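PDB 5BMT: uncharacterized protein from Parabacteroides merdae ATCC 43184, which is of unknown function but is probably a BF3042-type lipoprotein that combines an OB domain with an immunoglobulin-like fold. Local coordinates for residues 13-19 with 112-117. Residues are numbered along the deposited sequence; the frame is centred on the assembly and turned at random.
Sequences YAIVDYS and LFSNNY
One carboxylate, that of D17, holds the tip of a β-hairpin. D17 OD2 accepts from S114 OG (2.7 Å) and from N116 N (2.7 Å). OD1 of D17 accepts from N116 ND2 (3.0 Å, nearly linear) and from Y18 N of its own strand (2.7 Å). D17 OD1 also meets the Y117 ring edge at CE2 (3.4 Å). D17 has chi1 t (-166°), which extends its carboxylate to the turn. Residues 13-18 are extended β-strand. L112 and F113 end a strand of the hairpin. The turn follows at S114-Y117, with N115 (-62/-43) and N116 (-118/-9) near type I values. S114 N donates to Y117 O (2.9 Å). S114 OG, chi1 p, accepts from Y117 N (3.1 Å), an ST motif. Strand end 112-113 and the first part of the turn run roughly along 13-19 before the chain reverses at Y117. CA atoms of I15 and S114 lie 6.3 Å apart, as do those of S19 and N115. N115 ND2 donates to Y18 O (3.0 Å). One water links S19 O (2.9 Å) to N116 ND2 (3.1 Å). The other end is apolar. I15, chi1 m and chi2 t, puts CD1 3.7 Å from L112 CB. Y13 CB lies 4.1 Å from L112 CD2. Y27 of strand 24-28 also touches D17, S114 and N115. This is an interdomain contact: hairpin 106-126 of the larger sheet docks on strand 10-18 of a five-stranded sheet, consistent with an OB domain.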
loop_
_atom_site.group_PDB
_atom_site.type_symbol
_atom_site.label_atom_id
_atom_site.label_comp_id
_atom_site.label_asym_id
_atom_site.label_seq_id
_atom_site.Cartn_x
_atom_site.Cartn_y
_atom_site.Cartn_z
ATOM N N TYR A 13 1.713 7.051 -5.445
ATOM C CA TYR A 13 2.585 6.223 -4.640
ATOM C C TYR A 13 3.463 5.408 -5.585
ATOM O O TYR A 13 3.043 5.065 -6.704
ATOM C CB TYR A 13 1.741 5.289 -3.748
ATOM C CG TYR A 13 1.144 6.072 -2.608
ATOM C CD1 TYR A 13 1.900 6.378 -1.484
ATOM C CD2 TYR A 13 -0.147 6.597 -2.694
ATOM C CE1 TYR A 13 1.398 7.175 -0.469
ATOM C CE2 TYR A 13 -0.665 7.391 -1.672
ATOM C CZ TYR A 13 0.112 7.662 -0.559
ATOM O OH TYR A 13 -0.365 8.481 0.434
ATOM N N ALA A 14 4.696 5.114 -5.146
ATOM C CA ALA A 14 5.641 4.433 -6.004
ATOM C C ALA A 14 6.605 3.610 -5.213
ATOM O O ALA A 14 6.841 3.890 -4.034
ATOM C CB ALA A 14 6.437 5.477 -6.787
ATOM N N ILE A 15 7.182 2.599 -5.868
ATOM C CA ILE A 15 8.248 1.810 -5.275
ATOM C C ILE A 15 9.582 2.255 -5.896
ATOM O O ILE A 15 9.698 2.355 -7.130
ATOM C CB ILE A 15 8.032 0.295 -5.527
ATOM C CG1 ILE A 15 6.704 -0.197 -4.892
ATOM C CG2 ILE A 15 9.270 -0.530 -4.995
ATOM C CD1 ILE A 15 6.357 -1.653 -5.303
ATOM N N VAL A 16 10.604 2.455 -5.056
ATOM C CA VAL A 16 11.970 2.727 -5.523
ATOM C C VAL A 16 12.630 1.375 -5.801
ATOM O O VAL A 16 12.560 0.494 -4.929
ATOM C CB VAL A 16 12.762 3.509 -4.426
ATOM C CG1 VAL A 16 14.216 3.783 -4.864
ATOM C CG2 VAL A 16 12.055 4.811 -4.078
ATOM N N ASP A 17 13.262 1.180 -6.969
ATOM C CA ASP A 17 13.867 -0.127 -7.223
ATOM C C ASP A 17 14.874 -0.036 -8.347
ATOM O O ASP A 17 14.895 0.943 -9.079
ATOM C CB ASP A 17 12.757 -1.111 -7.609
ATOM C CG ASP A 17 13.073 -2.583 -7.608
ATOM O OD1 ASP A 17 14.197 -2.961 -7.176
ATOM O OD2 ASP A 17 12.189 -3.361 -8.022
ATOM N N TYR A 18 15.701 -1.060 -8.460
ATOM C CA TYR A 18 16.645 -1.170 -9.554
ATOM C C TYR A 18 15.990 -1.787 -10.764
ATOM O O TYR A 18 15.275 -2.792 -10.648
ATOM C CB TYR A 18 17.796 -2.107 -9.156
ATOM C CG TYR A 18 18.814 -1.554 -8.201
ATOM C CD1 TYR A 18 19.648 -0.499 -8.572
ATOM C CD2 TYR A 18 19.038 -2.159 -6.974
ATOM C CE1 TYR A 18 20.679 -0.070 -7.743
ATOM C CE2 TYR A 18 20.055 -1.725 -6.129
ATOM C CZ TYR A 18 20.888 -0.693 -6.530
ATOM O OH TYR A 18 21.915 -0.280 -5.717
ATOM N N SER A 19 16.332 -1.263 -11.942
ATOM C CA SER A 19 15.987 -1.907 -13.208
ATOM C C SER A 19 16.911 -3.124 -13.406
ATOM O O SER A 19 17.833 -3.330 -12.624
ATOM C CB SER A 19 16.195 -0.915 -14.351
ATOM O OG SER A 19 17.588 -0.759 -14.605
ATOM N N LEU A 112 1.080 -2.634 -5.328
ATOM C CA LEU A 112 2.036 -2.027 -6.263
ATOM C C LEU A 112 3.084 -3.040 -6.666
ATOM O O LEU A 112 3.532 -3.843 -5.830
ATOM C CB LEU A 112 2.741 -0.839 -5.609
ATOM C CG LEU A 112 1.984 0.515 -5.677
ATOM C CD1 LEU A 112 0.719 0.494 -4.788
ATOM C CD2 LEU A 112 2.920 1.668 -5.254
ATOM N N PHE A 113 3.519 -2.942 -7.929
ATOM C CA PHE A 113 4.548 -3.811 -8.509
ATOM C C PHE A 113 5.764 -3.035 -8.948
ATOM O O PHE A 113 5.627 -1.937 -9.471
ATOM C CB PHE A 113 3.970 -4.512 -9.774
ATOM C CG PHE A 113 2.801 -5.426 -9.523
ATOM C CD1 PHE A 113 1.527 -4.914 -9.281
ATOM C CD2 PHE A 113 2.974 -6.800 -9.511
ATOM C CE1 PHE A 113 0.449 -5.775 -9.003
ATOM C CE2 PHE A 113 1.887 -7.661 -9.297
ATOM C CZ PHE A 113 0.640 -7.145 -9.030
ATOM N N SER A 114 6.951 -3.628 -8.816
ATOM C CA SER A 114 8.168 -3.041 -9.368
ATOM C C SER A 114 8.944 -4.171 -10.026
ATOM O O SER A 114 8.460 -5.308 -10.088
ATOM C CB SER A 114 8.985 -2.315 -8.300
ATOM O OG SER A 114 9.583 -3.202 -7.363
ATOM N N ASN A 115 10.170 -3.909 -10.437
ATOM C CA ASN A 115 10.930 -4.962 -11.074
ATOM C C ASN A 115 11.158 -6.139 -10.119
ATOM O O ASN A 115 11.008 -7.294 -10.526
ATOM C CB ASN A 115 12.264 -4.346 -11.518
ATOM C CG ASN A 115 13.102 -5.267 -12.357
ATOM O OD1 ASN A 115 12.571 -6.119 -13.077
ATOM N ND2 ASN A 115 14.417 -5.139 -12.242
ATOM N N ASN A 116 11.497 -5.850 -8.843
ATOM C CA ASN A 116 11.896 -6.874 -7.880
ATOM C C ASN A 116 10.992 -7.021 -6.664
ATOM O O ASN A 116 11.226 -7.928 -5.857
ATOM C CB ASN A 116 13.303 -6.552 -7.360
ATOM C CG ASN A 116 14.322 -6.568 -8.475
ATOM O OD1 ASN A 116 14.548 -7.616 -9.089
ATOM N ND2 ASN A 116 14.864 -5.380 -8.815
ATOM N N TYR A 117 10.037 -6.113 -6.475
ATOM C CA TYR A 117 9.228 -6.118 -5.269
ATOM C C TYR A 117 7.762 -5.953 -5.526
ATOM O O TYR A 117 7.342 -5.428 -6.571
ATOM C CB TYR A 117 9.642 -4.915 -4.389
ATOM C CG TYR A 117 11.064 -4.946 -3.896
ATOM C CD1 TYR A 117 11.410 -5.671 -2.762
ATOM C CD2 TYR A 117 12.063 -4.230 -4.550
ATOM C CE1 TYR A 117 12.721 -5.685 -2.284
ATOM C CE2 TYR A 117 13.379 -4.264 -4.107
ATOM C CZ TYR A 117 13.702 -4.980 -2.964
ATOM O OH TYR A 117 15.000 -5.023 -2.504
HETATM O O HOH W 1 17.309 -5.464 -10.670
#